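PDB 3KD4: putative protease from Parabacteroides distasonis ATCC 8503, which is of unproven function but is probably an exported protein and possibly a protease. Local coordinates for residues R376-S381 and V393-S398; R457-R462 and R500-S505. One frame throughout, in Å; residues are numbered along the deposited sequence.

Contact 1: R376-S381 and V393-S398; sequences RSVAIS and VLPAIS
Val378 and Pro395 meet tip to tip, and around them gathers the apolar part of this contact between the edge strand 370-380 and the extended loop that leaves strand 389-393. Val378 CG2 lies 3.8 Å from Pro395 CD, and the same methyl comes within 4.2 Å of Leu394 CD2. The torsion of Val378 (chi1 -179°) swings CG2 to the backbone N side, where both loop residues can reach it. A beta-branched valine suits the strand, while proline gives the loop a rigid, compact apolar surface without needing a strand partner for its nitrogen.

A methyl also packs on a charged group. Ile397 CG2 sits over one face of the Arg376 guanidinium, displaced toward its rim and 3.7 Å from NH2, and the two side chains cross at about a right angle. The arginine chain bends at chi2 (-75°), turning its flat end along the loop.

Polar contact passes through water in the guanidinium plane. One water accepts from Arg376 NE at 2.6 Å and donates to Ala396 O at 3.1 Å; another accepts from Arg376 NH2 at 2.7 Å and is hydrogen-bonded to Ser398 OG at 2.9 Å. Two waters at the edge thus hold the group's rotation while the isoleucine methyl covers a face, and the salt bridge from NH2 to Glu374 probably offsets its charge.

Through its backbone, strand 370-380 pairs with strand 423-433, Arg376 and Val378 both bonding to Thr430. Tyr429 of that neighbour touches Arg376 and Leu394, and its hydroxyl is bonded to Pro395 O, while Ile397 also packs on Ile372. The loop is therefore laid against the border of the five-stranded mixed sheet, passing from the side of strand 423-433 to that of strand 370-380.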
ATOM      1  N   ARG A 376     -19.219 -17.372 -20.462  1.00 29.68           N
ATOM      2  CA  ARG A 376     -18.934 -18.769 -20.198  1.00 29.71           C
ATOM      3  C   ARG A 376     -19.989 -19.646 -20.870  1.00 29.74           C
ATOM      4  O   ARG A 376     -21.158 -19.258 -20.988  1.00 28.61           O
ATOM      5  CB  ARG A 376     -18.948 -19.060 -18.698  1.00 29.87           C
ATOM      6  CG  ARG A 376     -17.877 -18.394 -17.901  1.00 30.14           C
ATOM      7  CD  ARG A 376     -16.526 -19.054 -18.086  1.00 30.52           C
ATOM      8  NE  ARG A 376     -15.521 -18.418 -17.245  1.00 31.55           N
ATOM      9  CZ  ARG A 376     -14.954 -17.244 -17.502  1.00 32.10           C
ATOM     10  NH1 ARG A 376     -15.284 -16.561 -18.600  1.00 32.40           N
ATOM     11  NH2 ARG A 376     -14.047 -16.749 -16.661  1.00 32.53           N
ATOM     12  N   SER A 377     -19.568 -20.828 -21.312  1.00 30.45           N
ATOM     13  CA  SER A 377     -20.485 -21.821 -21.845  1.00 31.15           C
ATOM     14  C   SER A 377     -20.593 -22.963 -20.859  1.00 31.61           C
ATOM     15  O   SER A 377     -19.590 -23.366 -20.250  1.00 31.61           O
ATOM     16  CB  SER A 377     -19.992 -22.356 -23.189  1.00 31.38           C
ATOM     17  OG  SER A 377     -20.055 -21.332 -24.162  1.00 33.08           O
ATOM     18  N   VAL A 378     -21.804 -23.488 -20.710  1.00 31.70           N
ATOM     19  CA  VAL A 378     -22.053 -24.580 -19.809  1.00 32.50           C
ATOM     20  C   VAL A 378     -22.978 -25.616 -20.449  1.00 33.08           C
ATOM     21  O   VAL A 378     -24.077 -25.298 -20.894  1.00 32.33           O
ATOM     22  CB  VAL A 378     -22.696 -24.068 -18.503  1.00 32.46           C
ATOM     23  CG1 VAL A 378     -22.923 -25.211 -17.560  1.00 33.00           C
ATOM     24  CG2 VAL A 378     -21.808 -23.006 -17.857  1.00 32.82           C
ATOM     25  N   ALA A 379     -22.514 -26.858 -20.473  1.00 34.65           N
ATOM     26  CA  ALA A 379     -23.317 -27.993 -20.924  1.00 36.24           C
ATOM     27  C   ALA A 379     -23.816 -28.761 -19.702  1.00 37.76           C
ATOM     28  O   ALA A 379     -23.119 -28.861 -18.698  1.00 38.13           O
ATOM     29  CB  ALA A 379     -22.478 -28.898 -21.822  1.00 35.87           C
ATOM     30  N   ILE A 380     -25.031 -29.276 -19.758  1.00 39.84           N
ATOM     31  CA  ILE A 380     -25.498 -30.168 -18.704  1.00 41.87           C
ATOM     32  C   ILE A 380     -26.028 -31.438 -19.337  1.00 43.81           C
ATOM     33  O   ILE A 380     -26.919 -31.380 -20.193  1.00 43.70           O
ATOM     34  CB  ILE A 380     -26.640 -29.587 -17.856  1.00 41.58           C
ATOM     35  CG1 ILE A 380     -26.393 -28.129 -17.527  1.00 41.40           C
ATOM     36  CG2 ILE A 380     -26.800 -30.398 -16.573  1.00 41.44           C
ATOM     37  CD1 ILE A 380     -27.592 -27.465 -16.990  1.00 40.19           C
ATOM     38  N   SER A 381     -25.493 -32.570 -18.884  1.00 46.37           N
ATOM     39  CA  SER A 381     -25.895 -33.894 -19.377  1.00 48.23           C
ATOM     40  C   SER A 381     -27.105 -34.453 -18.636  1.00 49.46           C
ATOM     41  O   SER A 381     -27.324 -34.134 -17.460  1.00 49.74           O
ATOM     42  CB  SER A 381     -24.748 -34.878 -19.181  1.00 48.44           C
ATOM     43  OG  SER A 381     -24.656 -35.249 -17.816  1.00 50.03           O
ATOM     44  N   VAL A 393     -24.320 -25.541 -11.249  1.00 28.54           N
ATOM     45  CA  VAL A 393     -23.672 -24.378 -10.655  1.00 28.33           C
ATOM     46  C   VAL A 393     -22.949 -23.634 -11.776  1.00 27.97           C
ATOM     47  O   VAL A 393     -22.032 -24.165 -12.367  1.00 28.58           O
ATOM     48  CB  VAL A 393     -22.719 -24.771  -9.518  1.00 28.55           C
ATOM     49  CG1 VAL A 393     -22.118 -23.523  -8.837  1.00 28.52           C
ATOM     50  CG2 VAL A 393     -23.473 -25.602  -8.481  1.00 27.08           C
ATOM     51  N   LEU A 394     -23.409 -22.431 -12.115  1.00 27.06           N
ATOM     52  CA  LEU A 394     -22.736 -21.638 -13.137  1.00 26.24           C
ATOM     53  C   LEU A 394     -21.373 -21.210 -12.548  1.00 26.36           C
ATOM     54  O   LEU A 394     -21.315 -20.709 -11.428  1.00 26.99           O
ATOM     55  CB  LEU A 394     -23.575 -20.421 -13.515  1.00 25.29           C
ATOM     56  CG  LEU A 394     -24.961 -20.700 -14.081  1.00 25.51           C
ATOM     57  CD1 LEU A 394     -25.831 -19.418 -14.096  1.00 20.52           C
ATOM     58  CD2 LEU A 394     -24.848 -21.363 -15.465  1.00 23.61           C
ATOM     59  N   PRO A 395     -20.269 -21.435 -13.277  1.00 26.08           N
ATOM     60  CA  PRO A 395     -18.977 -21.156 -12.624  1.00 25.66           C
ATOM     61  C   PRO A 395     -18.726 -19.674 -12.343  1.00 25.31           C
ATOM     62  O   PRO A 395     -19.078 -18.827 -13.146  1.00 25.26           O
ATOM     63  CB  PRO A 395     -17.955 -21.691 -13.625  1.00 25.86           C
ATOM     64  CG  PRO A 395     -18.660 -21.700 -14.932  1.00 26.34           C
ATOM     65  CD  PRO A 395     -20.107 -21.954 -14.651  1.00 25.99           C
ATOM     66  N   ALA A 396     -18.124 -19.368 -11.203  1.00 25.34           N
ATOM     67  CA  ALA A 396     -17.718 -17.998 -10.896  1.00 25.34           C
ATOM     68  C   ALA A 396     -16.557 -17.612 -11.784  1.00 25.45           C
ATOM     69  O   ALA A 396     -15.760 -18.467 -12.160  1.00 25.52           O
ATOM     70  CB  ALA A 396     -17.310 -17.892  -9.447  1.00 24.67           C
ATOM     71  N   ILE A 397     -16.461 -16.339 -12.132  1.00 25.71           N
ATOM     72  CA  ILE A 397     -15.271 -15.840 -12.817  1.00 26.23           C
ATOM     73  C   ILE A 397     -14.257 -15.419 -11.753  1.00 26.98           C
ATOM     74  O   ILE A 397     -14.608 -15.352 -10.580  1.00 26.15           O
ATOM     75  CB  ILE A 397     -15.592 -14.664 -13.747  1.00 26.10           C
ATOM     76  CG1 ILE A 397     -15.971 -13.406 -12.949  1.00 25.03           C
ATOM     77  CG2 ILE A 397     -16.694 -15.052 -14.715  1.00 26.84           C
ATOM     78  CD1 ILE A 397     -15.987 -12.155 -13.783  1.00 24.32           C
ATOM     79  N   SER A 398     -13.023 -15.115 -12.182  1.00 28.27           N
ATOM     80  CA  SER A 398     -11.900 -14.768 -11.283  1.00 29.36           C
ATOM     81  C   SER A 398     -11.656 -13.287 -11.096  1.00 29.30           C
ATOM     82  O   SER A 398     -11.404 -12.815  -9.982  1.00 30.88           O
ATOM     83  CB  SER A 398     -10.606 -15.313 -11.864  1.00 29.61           C
ATOM     84  OG  SER A 398     -10.777 -16.647 -12.240  1.00 32.90           O
TER
HETATM   85  O   HOH W   1     -12.550 -17.219 -14.510  1.00 39.51           O
HETATM   86  O   HOH W   2     -14.817 -19.452 -14.989  1.00 49.40           O

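Contact 2: R457-R462 and R500-S505; sequences RTITPR and RVLLFS
Ile459 and Leu502 slide past each other in opposite directions, each reaching out from its own strand toward the facing sheet. Their ends meet at Ile459 CD1 and Leu502 CD2, 3.7 Å apart, the closest approach between residues 457-462 and 500-505. The backbones stay well separated, with the CA atoms of the pair 9.5 Å apart, so this is packing of one sheet on another and not strand pairing. In Ile459, CG1 stands opposite the carbonyl carbon (chi1 -62°) and the extended chain beyond it carries CD1 forward. Leu502 leaves its strand pointing neither toward nor away from the other one, yet its branched end comes nearer and brings CD2 to the isoleucine. Branched aliphatic residues suit this interface, where their methyls fill the layer between sheets that do not pair.

Arg457, two residues before Ile459 on the same strand, also points toward the other strand. Its chain runs out extended and then bends at chi3 (82°), which brings the guanidinium obliquely up to the backbone of Val501. NH1 remains 4.2 Å from Val501 O, too far for a direct bond, and a water fills the role: lying in the guanidinium plane, it accepts from Arg457 NH1 at 2.7 Å and donates to Val501 O, also at 2.7 Å. The same NH1 is hydrogen-bonded to Asn499 O, just before strand 501-505.

Ile466 and Thr441 also touch Ile459, and Val431 touches Leu502, so the aliphatic pair belongs to a wider layer between the sheets. The chemistry implies a division of labour: dispersion and exclusion of water join the strands at Ile459 and Leu502, while the arginine, partly through water, satisfies carbonyl groups near the start of strand 501-505 and probably places some positive charge beside them.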
ATOM      1  N   ARG A 457     -29.870 -10.403 -12.192  1.00 22.60           N
ATOM      2  CA  ARG A 457     -29.760 -11.681 -12.866  1.00 22.71           C
ATOM      3  C   ARG A 457     -30.982 -11.848 -13.765  1.00 23.29           C
ATOM      4  O   ARG A 457     -32.128 -11.690 -13.312  1.00 21.76           O
ATOM      5  CB  ARG A 457     -29.712 -12.820 -11.857  1.00 21.87           C
ATOM      6  CG  ARG A 457     -29.482 -14.154 -12.491  1.00 22.35           C
ATOM      7  CD  ARG A 457     -29.554 -15.255 -11.466  1.00 22.96           C
ATOM      8  NE  ARG A 457     -30.924 -15.645 -11.170  1.00 21.87           N
ATOM      9  CZ  ARG A 457     -31.265 -16.635 -10.350  1.00 23.31           C
ATOM     10  NH1 ARG A 457     -30.332 -17.330  -9.708  1.00 23.19           N
ATOM     11  NH2 ARG A 457     -32.548 -16.955 -10.184  1.00 22.26           N
ATOM     12  N   THR A 458     -30.741 -12.136 -15.037  1.00 23.45           N
ATOM     13  CA  THR A 458     -31.842 -12.445 -15.934  1.00 24.06           C
ATOM     14  C   THR A 458     -31.596 -13.839 -16.470  1.00 24.55           C
ATOM     15  O   THR A 458     -30.451 -14.235 -16.678  1.00 24.05           O
ATOM     16  CB  THR A 458     -31.918 -11.477 -17.110  1.00 24.45           C
ATOM     17  OG1 THR A 458     -30.705 -11.585 -17.843  1.00 26.02           O
ATOM     18  CG2 THR A 458     -32.079 -10.066 -16.649  1.00 23.98           C
ATOM     19  N   ILE A 459     -32.672 -14.589 -16.689  1.00 25.23           N
ATOM     20  CA  ILE A 459     -32.571 -15.963 -17.178  1.00 25.74           C
ATOM     21  C   ILE A 459     -33.551 -16.038 -18.348  1.00 28.14           C
ATOM     22  O   ILE A 459     -34.762 -15.776 -18.173  1.00 27.78           O
ATOM     23  CB  ILE A 459     -32.950 -16.988 -16.116  1.00 25.57           C
ATOM     24  CG1 ILE A 459     -31.993 -16.915 -14.910  1.00 22.31           C
ATOM     25  CG2 ILE A 459     -32.979 -18.380 -16.739  1.00 23.61           C
ATOM     26  CD1 ILE A 459     -32.410 -17.843 -13.717  1.00 18.15           C
ATOM     27  N   THR A 460     -33.023 -16.345 -19.530  1.00 29.05           N
ATOM     28  CA  THR A 460     -33.818 -16.303 -20.745  0.50 30.29           C
ATOM     29  C   THR A 460     -33.582 -17.539 -21.612  1.00 30.70           C
ATOM     30  O   THR A 460     -32.522 -17.705 -22.216  1.00 30.07           O
ATOM     31  CB  THR A 460     -33.513 -15.056 -21.558  0.50 30.50           C
ATOM     32  OG1 THR A 460     -32.153 -15.101 -21.980  0.50 32.08           O
ATOM     33  CG2 THR A 460     -33.746 -13.800 -20.730  0.50 29.72           C
ATOM     34  N   PRO A 461     -34.581 -18.431 -21.648  1.00 32.26           N
ATOM     35  CA  PRO A 461     -34.466 -19.581 -22.550  1.00 33.76           C
ATOM     36  C   PRO A 461     -34.402 -19.097 -23.995  1.00 34.50           C
ATOM     37  O   PRO A 461     -35.127 -18.172 -24.353  1.00 34.13           O
ATOM     38  CB  PRO A 461     -35.760 -20.361 -22.297  1.00 33.63           C
ATOM     39  CG  PRO A 461     -36.107 -20.030 -20.902  1.00 33.59           C
ATOM     40  CD  PRO A 461     -35.732 -18.565 -20.745  1.00 32.40           C
ATOM     41  N   ARG A 462     -33.505 -19.688 -24.783  1.00 36.09           N
ATOM     42  CA  ARG A 462     -33.354 -19.361 -26.206  1.00 37.70           C
ATOM     43  C   ARG A 462     -33.080 -20.624 -27.016  1.00 38.17           C
ATOM     44  O   ARG A 462     -31.930 -21.073 -27.091  1.00 39.30           O
ATOM     45  CB  ARG A 462     -32.189 -18.410 -26.426  1.00 38.10           C
ATOM     46  CG  ARG A 462     -32.325 -17.088 -25.746  1.00 41.42           C
ATOM     47  CD  ARG A 462     -31.262 -16.147 -26.231  1.00 44.93           C
ATOM     48  NE  ARG A 462     -31.294 -14.907 -25.473  1.00 49.73           N
ATOM     49  CZ  ARG A 462     -32.218 -13.954 -25.608  1.00 52.64           C
ATOM     50  NH1 ARG A 462     -33.224 -14.076 -26.476  1.00 52.71           N
ATOM     51  NH2 ARG A 462     -32.137 -12.861 -24.852  1.00 54.48           N
ATOM     52  N   ARG A 500     -25.982 -18.602  -8.298  1.00 20.95           N
ATOM     53  CA  ARG A 500     -25.492 -19.124  -9.591  1.00 22.04           C
ATOM     54  C   ARG A 500     -26.039 -20.521  -9.932  1.00 22.41           C
ATOM     55  O   ARG A 500     -25.589 -21.169 -10.915  1.00 23.29           O
ATOM     56  CB  ARG A 500     -23.944 -19.160  -9.581  1.00 21.96           C
ATOM     57  CG  ARG A 500     -23.322 -17.817  -9.773  1.00 22.26           C
ATOM     58  CD  ARG A 500     -21.785 -17.869  -9.842  1.00 24.27           C
ATOM     59  NE  ARG A 500     -21.187 -18.148  -8.540  1.00 24.15           N
ATOM     60  CZ  ARG A 500     -20.671 -19.312  -8.162  1.00 24.92           C
ATOM     61  NH1 ARG A 500     -20.609 -20.358  -8.969  1.00 27.60           N
ATOM     62  NH2 ARG A 500     -20.177 -19.433  -6.955  1.00 25.38           N
ATOM     63  N   VAL A 501     -26.986 -21.003  -9.134  1.00 22.32           N
ATOM     64  CA  VAL A 501     -27.534 -22.325  -9.360  1.00 22.51           C
ATOM     65  C   VAL A 501     -28.743 -22.270 -10.286  1.00 22.38           C
ATOM     66  O   VAL A 501     -29.648 -21.450 -10.084  1.00 22.72           O
ATOM     67  CB  VAL A 501     -27.937 -22.998  -8.044  1.00 22.12           C
ATOM     68  CG1 VAL A 501     -28.742 -24.274  -8.317  1.00 22.48           C
ATOM     69  CG2 VAL A 501     -26.689 -23.284  -7.211  1.00 22.33           C
ATOM     70  N   LEU A 502     -28.750 -23.162 -11.266  1.00 22.17           N
ATOM     71  CA  LEU A 502     -29.947 -23.507 -12.040  1.00 22.16           C
ATOM     72  C   LEU A 502     -30.300 -24.958 -11.698  1.00 22.29           C
ATOM     73  O   LEU A 502     -29.429 -25.833 -11.634  1.00 22.30           O
ATOM     74  CB  LEU A 502     -29.720 -23.396 -13.553  1.00 22.28           C
ATOM     75  CG  LEU A 502     -29.369 -22.026 -14.141  1.00 22.70           C
ATOM     76  CD1 LEU A 502     -29.134 -22.205 -15.673  1.00 21.97           C
ATOM     77  CD2 LEU A 502     -30.457 -21.008 -13.844  1.00 19.67           C
ATOM     78  N   LEU A 503     -31.570 -25.192 -11.434  1.00 22.15           N
ATOM     79  CA  LEU A 503     -32.069 -26.520 -11.087  1.00 23.02           C
ATOM     80  C   LEU A 503     -32.893 -27.030 -12.255  1.00 22.76           C
ATOM     81  O   LEU A 503     -33.717 -26.298 -12.809  1.00 22.77           O
ATOM     82  CB  LEU A 503     -32.939 -26.449  -9.828  1.00 22.88           C
ATOM     83  CG  LEU A 503     -33.545 -27.734  -9.289  1.00 25.44           C
ATOM     84  CD1 LEU A 503     -32.474 -28.706  -8.728  1.00 25.45           C
ATOM     85  CD2 LEU A 503     -34.620 -27.346  -8.223  1.00 26.17           C
ATOM     86  N   PHE A 504     -32.642 -28.275 -12.635  1.00 23.00           N
ATOM     87  CA  PHE A 504     -33.403 -28.953 -13.683  1.00 23.15           C
ATOM     88  C   PHE A 504     -33.948 -30.256 -13.157  1.00 23.52           C
ATOM     89  O   PHE A 504     -33.291 -30.934 -12.358  1.00 22.31           O
ATOM     90  CB  PHE A 504     -32.508 -29.287 -14.877  1.00 23.75           C
ATOM     91  CG  PHE A 504     -31.951 -28.085 -15.583  1.00 22.90           C
ATOM     92  CD1 PHE A 504     -30.786 -27.488 -15.136  1.00 23.24           C
ATOM     93  CD2 PHE A 504     -32.579 -27.583 -16.709  1.00 22.25           C
ATOM     94  CE1 PHE A 504     -30.258 -26.419 -15.796  1.00 23.79           C
ATOM     95  CE2 PHE A 504     -32.066 -26.499 -17.372  1.00 22.73           C
ATOM     96  CZ  PHE A 504     -30.899 -25.913 -16.916  1.00 24.40           C
ATOM     97  N   SER A 505     -35.145 -30.609 -13.609  1.00 24.98           N
ATOM     98  CA  SER A 505     -35.681 -31.943 -13.368  1.00 26.34           C
ATOM     99  C   SER A 505     -35.595 -32.700 -14.683  1.00 28.92           C
ATOM    100  O   SER A 505     -35.574 -32.101 -15.777  1.00 29.16           O
ATOM    101  CB  SER A 505     -37.111 -31.906 -12.821  1.00 25.61           C
ATOM    102  OG  SER A 505     -37.997 -31.295 -13.735  1.00 24.29           O
TER
HETATM  103  O   HOH W   3     -30.348 -19.611  -8.199  1.00 24.07           O

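In the fold
Contact 1 comes first along the chain: it closes the short excursion from strand 370-380 through strand 389-393 into the following loop. The chain then runs through strands 423-433 and 446-450 before contact 2 closes a longer loop, from strand 453-462 by way of strand 465-474 and helix 481-495 to strand 501-505 near the C terminus. The two loops follow in series, neither nesting nor crossing, and their centres lie about 11 Å apart. Leu394 O and Arg500 NH1 join them by a probable hydrogen bond of 2.6 Å. Together they tie the five-stranded mixed sheet to the loop and small antiparallel sheet that lie against it.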